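5-cytosine DNA methyltransferase (Entamoeba histolytica, PDB 3QV2) probably transfers methyl groups from S-adenosylmethionine to carbon 5 of cytosine in DNA or tRNA, as a member of the DNMT2 group of C5-methyltransferases. Local coordinates at residues Ser212-Val225 with Val260-Phe274. Sequence-based numbering, arbitrary orientation.
Sequences SDLILKKGMLFDIV and VKKAEDLLNKNLRYF
Ile215 and Ala263 set the centre of this apolar contact, where helix 212-218 lies against the short helical turns of 263-267. Ala263 is the small bump. Its CB sits in the hollow between Ile215 O (3.4 Å), Leu216 O (4.0 Å) and Met220 CG (3.9 Å). Ile215 CG2, anti to the backbone N, is placed against Leu266 CB at 3.7 Å and close to Ala263 O. Leu266 fills the hollow at Gly219: CD1 lies 3.2 Å from Gly219 O, at a point where the glycine leaves the backbone bare, while CD2 meets Ile224 CD1 tip to tip. On the outer side Leu216 and Leu267 cross at about a right angle, with CD2 of Leu216 3.6 Å from CD1 of Leu267. Met220 is bent at chi2 (-67°) and chi3 (-66°). This curls its thioether round the start of 260-274, so that SD rests on the Lys262-Ala263 peptide and CE reaches the carbonyl oxygens of Val260 and Lys261. A water bridges Ser212 OG and Leu267 O. Farther along, Ile224 CD1 packs on Leu271 CD1 at 3.7 Å, and Val225 CG2 meets the edge of the Phe274 ring. The contact lies away from the S-adenosylhomocysteine pocket, probably in the smaller, target-recognition domain of C5-methyltransferases. Strand 224-226 pairs in parallel with strand 249-251, against which Phe222 and Leu271 also pack, and 260-274 then leads into helix 276-282.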
loop_
_atom_site.group_PDB
_atom_site.type_symbol
_atom_site.label_atom_id
_atom_site.label_comp_id
_atom_site.label_asym_id
_atom_site.label_seq_id
_atom_site.Cartn_x
_atom_site.Cartn_y
_atom_site.Cartn_z
ATOM N N SER A 212 19.267 9.098 -22.802
ATOM C CA SER A 212 20.723 9.050 -22.720
ATOM C C SER A 212 21.305 10.183 -21.879
ATOM O O SER A 212 22.248 9.975 -21.114
ATOM C CB SER A 212 21.341 9.066 -24.118
ATOM O OG SER A 212 20.996 7.894 -24.835
ATOM N N ASP A 213 20.745 11.379 -22.020
ATOM C CA ASP A 213 21.239 12.537 -21.285
ATOM C C ASP A 213 21.081 12.341 -19.781
ATOM O O ASP A 213 21.944 12.739 -18.999
ATOM C CB ASP A 213 20.527 13.816 -21.732
ATOM C CG ASP A 213 19.069 13.849 -21.319
ATOM O OD1 ASP A 213 18.366 12.838 -21.520
ATOM O OD2 ASP A 213 18.631 14.890 -20.785
ATOM N N LEU A 214 19.972 11.725 -19.382
ATOM C CA LEU A 214 19.717 11.449 -17.975
ATOM C C LEU A 214 20.697 10.406 -17.444
ATOM O O LEU A 214 21.181 10.512 -16.317
ATOM C CB LEU A 214 18.277 10.974 -17.778
ATOM C CG LEU A 214 17.863 10.646 -16.342
ATOM C CD1 LEU A 214 18.205 11.798 -15.406
ATOM C CD2 LEU A 214 16.380 10.301 -16.271
ATOM N N ILE A 215 20.990 9.402 -18.265
ATOM C CA ILE A 215 21.940 8.360 -17.894
ATOM C C ILE A 215 23.324 8.943 -17.636
ATOM O O ILE A 215 23.990 8.588 -16.665
ATOM C CB ILE A 215 22.059 7.286 -18.992
ATOM C CG1 ILE A 215 20.741 6.526 -19.147
ATOM C CG2 ILE A 215 23.187 6.320 -18.672
ATOM C CD1 ILE A 215 20.804 5.403 -20.161
ATOM N N LEU A 216 23.752 9.841 -18.517
ATOM C CA LEU A 216 25.086 10.423 -18.433
ATOM C C LEU A 216 25.231 11.377 -17.253
ATOM O O LEU A 216 26.345 11.700 -16.843
ATOM C CB LEU A 216 25.440 11.144 -19.736
ATOM C CG LEU A 216 25.548 10.264 -20.983
ATOM C CD1 LEU A 216 25.879 11.102 -22.209
ATOM C CD2 LEU A 216 26.593 9.178 -20.777
ATOM N N LYS A 217 24.107 11.824 -16.703
ATOM C CA LYS A 217 24.143 12.786 -15.606
ATOM C C LYS A 217 23.839 12.182 -14.236
ATOM O O LYS A 217 24.407 12.610 -13.231
ATOM C CB LYS A 217 23.213 13.971 -15.888
ATOM C CG LYS A 217 23.719 14.902 -16.977
ATOM C CD LYS A 217 22.978 16.228 -16.963
ATOM C CE LYS A 217 23.602 17.222 -17.932
ATOM N NZ LYS A 217 22.937 18.554 -17.865
ATOM N N LYS A 218 22.951 11.192 -14.191
ATOM C CA LYS A 218 22.578 10.576 -12.919
ATOM C C LYS A 218 22.480 9.055 -12.997
ATOM O O LYS A 218 21.968 8.415 -12.078
ATOM C CB LYS A 218 21.254 11.151 -12.407
ATOM C CG LYS A 218 21.267 12.658 -12.219
ATOM C CD LYS A 218 20.230 13.102 -11.202
ATOM C CE LYS A 218 20.327 14.594 -10.931
ATOM N NZ LYS A 218 19.561 14.982 -9.715
ATOM N N GLY A 219 22.975 8.481 -14.087
ATOM C CA GLY A 219 22.897 7.045 -14.290
ATOM C C GLY A 219 23.456 6.232 -13.137
ATOM O O GLY A 219 22.957 5.148 -12.833
ATOM N N MET A 220 24.491 6.760 -12.491
ATOM C CA MET A 220 25.162 6.055 -11.402
ATOM C C MET A 220 24.349 6.064 -10.109
ATOM O O MET A 220 24.669 5.344 -9.163
ATOM C CB MET A 220 26.550 6.652 -11.158
ATOM C CG MET A 220 27.512 6.473 -12.321
ATOM S SD MET A 220 27.953 4.745 -12.589
ATOM C CE MET A 220 28.858 4.392 -11.084
ATOM N N LEU A 221 23.300 6.877 -10.069
ATOM C CA LEU A 221 22.469 6.984 -8.874
ATOM C C LEU A 221 21.330 5.971 -8.882
ATOM O O LEU A 221 20.754 5.662 -7.839
ATOM C CB LEU A 221 21.912 8.402 -8.731
ATOM C CG LEU A 221 22.958 9.515 -8.639
ATOM C CD1 LEU A 221 22.292 10.878 -8.531
ATOM C CD2 LEU A 221 23.892 9.276 -7.462
ATOM N N PHE A 222 21.006 5.456 -10.064
ATOM C CA PHE A 222 19.944 4.468 -10.201
ATOM C C PHE A 222 20.291 3.160 -9.501
ATOM O O PHE A 222 21.444 2.731 -9.503
ATOM C CB PHE A 222 19.669 4.175 -11.678
ATOM C CG PHE A 222 18.814 5.206 -12.358
ATOM C CD1 PHE A 222 17.465 5.311 -12.061
ATOM C CD2 PHE A 222 19.352 6.051 -13.313
ATOM C CE1 PHE A 222 16.672 6.251 -12.691
ATOM C CE2 PHE A 222 18.565 6.993 -13.948
ATOM C CZ PHE A 222 17.223 7.093 -13.635
ATOM N N ASP A 223 19.286 2.530 -8.902
ATOM C CA ASP A 223 19.416 1.146 -8.474
ATOM C C ASP A 223 18.944 0.278 -9.632
ATOM O O ASP A 223 17.767 0.296 -9.989
ATOM C CB ASP A 223 18.578 0.874 -7.225
ATOM C CG ASP A 223 18.696 -0.561 -6.749
ATOM O OD1 ASP A 223 19.554 -0.832 -5.882
ATOM O OD2 ASP A 223 17.938 -1.418 -7.248
ATOM N N ILE A 224 19.866 -0.468 -10.229
ATOM C CA ILE A 224 19.565 -1.219 -11.443
ATOM C C ILE A 224 19.474 -2.721 -11.188
ATOM O O ILE A 224 20.294 -3.289 -10.464
ATOM C CB ILE A 224 20.610 -0.950 -12.541
ATOM C CG1 ILE A 224 20.813 0.555 -12.723
ATOM C CG2 ILE A 224 20.190 -1.597 -13.850
ATOM C CD1 ILE A 224 21.816 0.910 -13.798
ATOM N N VAL A 225 18.473 -3.355 -11.790
ATOM C CA VAL A 225 18.259 -4.788 -11.625
ATOM C C VAL A 225 18.003 -5.490 -12.956
ATOM O O VAL A 225 17.522 -4.882 -13.913
ATOM C CB VAL A 225 17.069 -5.071 -10.688
ATOM C CG1 VAL A 225 17.359 -4.551 -9.290
ATOM C CG2 VAL A 225 15.799 -4.446 -11.241
ATOM N N VAL A 260 28.934 -0.947 -12.916
ATOM C CA VAL A 260 29.936 -0.267 -13.728
ATOM C C VAL A 260 30.621 0.835 -12.927
ATOM O O VAL A 260 30.258 1.098 -11.780
ATOM C CB VAL A 260 29.315 0.341 -14.998
ATOM C CG1 VAL A 260 28.698 -0.749 -15.855
ATOM C CG2 VAL A 260 28.275 1.386 -14.628
ATOM N N LYS A 261 31.612 1.478 -13.537
ATOM C CA LYS A 261 32.373 2.524 -12.864
ATOM C C LYS A 261 32.002 3.908 -13.385
ATOM O O LYS A 261 32.084 4.897 -12.655
ATOM C CB LYS A 261 33.871 2.290 -13.052
ATOM C CG LYS A 261 34.338 0.893 -12.691
ATOM C CD LYS A 261 35.624 0.559 -13.428
ATOM C CE LYS A 261 35.405 0.600 -14.935
ATOM N NZ LYS A 261 36.674 0.495 -15.707
ATOM N N LYS A 262 31.605 3.974 -14.650
ATOM C CA LYS A 262 31.253 5.242 -15.279
ATOM C C LYS A 262 29.804 5.225 -15.750
ATOM O O LYS A 262 29.268 4.172 -16.092
ATOM C CB LYS A 262 32.180 5.525 -16.461
ATOM C CG LYS A 262 33.660 5.447 -16.126
ATOM C CD LYS A 262 34.495 5.406 -17.392
ATOM C CE LYS A 262 34.064 4.252 -18.285
ATOM N NZ LYS A 262 34.712 4.296 -19.622
ATOM N N ALA A 263 29.174 6.395 -15.762
ATOM C CA ALA A 263 27.789 6.508 -16.201
ATOM C C ALA A 263 27.652 6.132 -17.670
ATOM O O ALA A 263 26.674 5.500 -18.071
ATOM C CB ALA A 263 27.265 7.919 -15.960
ATOM N N GLU A 264 28.644 6.511 -18.470
ATOM C CA GLU A 264 28.603 6.256 -19.907
ATOM C C GLU A 264 28.568 4.765 -20.223
ATOM O O GLU A 264 28.165 4.362 -21.313
ATOM C CB GLU A 264 29.792 6.914 -20.613
ATOM C CG GLU A 264 31.146 6.332 -20.246
ATOM C CD GLU A 264 32.246 6.807 -21.175
ATOM O OE1 GLU A 264 33.403 6.367 -21.010
ATOM O OE2 GLU A 264 31.950 7.617 -22.078
ATOM N N ASP A 265 28.993 3.951 -19.262
ATOM C CA ASP A 265 28.994 2.503 -19.432
ATOM C C ASP A 265 27.579 1.936 -19.421
ATOM O O ASP A 265 27.359 0.787 -19.806
ATOM C CB ASP A 265 29.838 1.836 -18.345
ATOM C CG ASP A 265 31.314 2.145 -18.485
ATOM O OD1 ASP A 265 31.753 2.444 -19.617
ATOM O OD2 ASP A 265 32.035 2.085 -17.468
ATOM N N LEU A 266 26.623 2.748 -18.982
ATOM C CA LEU A 266 25.228 2.324 -18.910
ATOM C C LEU A 266 24.485 2.624 -20.212
ATOM O O LEU A 266 23.388 2.118 -20.440
ATOM C CB LEU A 266 24.522 3.011 -17.738
ATOM C CG LEU A 266 25.058 2.738 -16.328
ATOM C CD1 LEU A 266 24.380 3.639 -15.306
ATOM C CD2 LEU A 266 24.879 1.278 -15.954
ATOM N N LEU A 267 25.096 3.447 -21.061
ATOM C CA LEU A 267 24.467 3.899 -22.301
ATOM C C LEU A 267 23.866 2.780 -23.157
ATOM O O LEU A 267 22.795 2.949 -23.741
ATOM C CB LEU A 267 25.449 4.732 -23.132
ATOM C CG LEU A 267 25.636 6.185 -22.693
ATOM C CD1 LEU A 267 26.718 6.871 -23.518
ATOM C CD2 LEU A 267 24.318 6.944 -22.787
ATOM N N ASN A 268 24.556 1.646 -23.235
ATOM C CA ASN A 268 24.113 0.539 -24.082
ATOM C C ASN A 268 23.709 -0.710 -23.305
ATOM O O ASN A 268 24.256 -1.792 -23.518
ATOM C CB ASN A 268 25.186 0.180 -25.112
ATOM C CG ASN A 268 25.311 1.219 -26.212
ATOM O OD1 ASN A 268 26.137 2.128 -26.132
ATOM N ND2 ASN A 268 24.491 1.085 -27.248
ATOM N N LYS A 269 22.748 -0.554 -22.401
ATOM C CA LYS A 269 22.215 -1.683 -21.654
ATOM C C LYS A 269 20.692 -1.636 -21.689
ATOM O O LYS A 269 20.015 -2.315 -20.915
ATOM C CB LYS A 269 22.735 -1.674 -20.215
ATOM C CG LYS A 269 24.250 -1.540 -20.118
ATOM C CD LYS A 269 24.748 -1.619 -18.682
ATOM C CE LYS A 269 24.764 -3.052 -18.170
ATOM N NZ LYS A 269 25.586 -3.193 -16.935
ATOM N N ASN A 270 20.166 -0.820 -22.599
ATOM C CA ASN A 270 18.728 -0.710 -22.823
ATOM C C ASN A 270 17.914 -0.498 -21.548
ATOM O O ASN A 270 16.831 -1.061 -21.395
ATOM C CB ASN A 270 18.215 -1.937 -23.579
ATOM C CG ASN A 270 18.810 -2.055 -24.968
ATOM O OD1 ASN A 270 19.966 -2.451 -25.128
ATOM N ND2 ASN A 270 18.023 -1.715 -25.981
ATOM N N LEU A 271 18.435 0.322 -20.641
ATOM C CA LEU A 271 17.765 0.591 -19.374
ATOM C C LEU A 271 16.413 1.264 -19.589
ATOM O O LEU A 271 16.264 2.103 -20.476
ATOM C CB LEU A 271 18.646 1.464 -18.479
ATOM C CG LEU A 271 20.034 0.909 -18.156
ATOM C CD1 LEU A 271 20.806 1.871 -17.267
ATOM C CD2 LEU A 271 19.926 -0.464 -17.507
ATOM N N ARG A 272 15.430 0.889 -18.775
ATOM C CA ARG A 272 14.104 1.493 -18.843
ATOM C C ARG A 272 13.438 1.475 -17.477
ATOM O O ARG A 272 13.780 0.659 -16.621
ATOM C CB ARG A 272 13.219 0.749 -19.847
ATOM C CG ARG A 272 12.840 -0.662 -19.421
ATOM C CD ARG A 272 11.755 -1.240 -20.318
ATOM N NE ARG A 272 11.483 -2.642 -20.014
ATOM C CZ ARG A 272 10.561 -3.058 -19.150
ATOM N NH1 ARG A 272 9.815 -2.178 -18.498
ATOM N NH2 ARG A 272 10.387 -4.355 -18.939
ATOM N N TYR A 273 12.485 2.378 -17.271
ATOM C CA TYR A 273 11.666 2.340 -16.071
ATOM C C TYR A 273 10.708 1.168 -16.177
ATOM O O TYR A 273 10.361 0.739 -17.278
ATOM C CB TYR A 273 10.853 3.626 -15.914
ATOM C CG TYR A 273 11.669 4.899 -15.892
ATOM C CD1 TYR A 273 12.403 5.259 -14.770
ATOM C CD2 TYR A 273 11.686 5.751 -16.987
ATOM C CE1 TYR A 273 13.143 6.427 -14.746
ATOM C CE2 TYR A 273 12.421 6.918 -16.974
ATOM C CZ TYR A 273 13.148 7.252 -15.852
ATOM O OH TYR A 273 13.879 8.416 -15.841
ATOM N N PHE A 274 10.286 0.643 -15.034
ATOM C CA PHE A 274 9.194 -0.317 -15.021
ATOM C C PHE A 274 7.912 0.423 -15.377
ATOM O O PHE A 274 7.719 1.569 -14.973
ATOM C CB PHE A 274 9.062 -0.971 -13.646
ATOM C CG PHE A 274 10.188 -1.909 -13.305
ATOM C CD1 PHE A 274 10.193 -3.208 -13.786
ATOM C CD2 PHE A 274 11.233 -1.499 -12.493
ATOM C CE1 PHE A 274 11.221 -4.079 -13.473
ATOM C CE2 PHE A 274 12.265 -2.364 -12.174
ATOM C CZ PHE A 274 12.258 -3.657 -12.666
HETATM O O HOH W 1 21.531 5.173 -24.734
#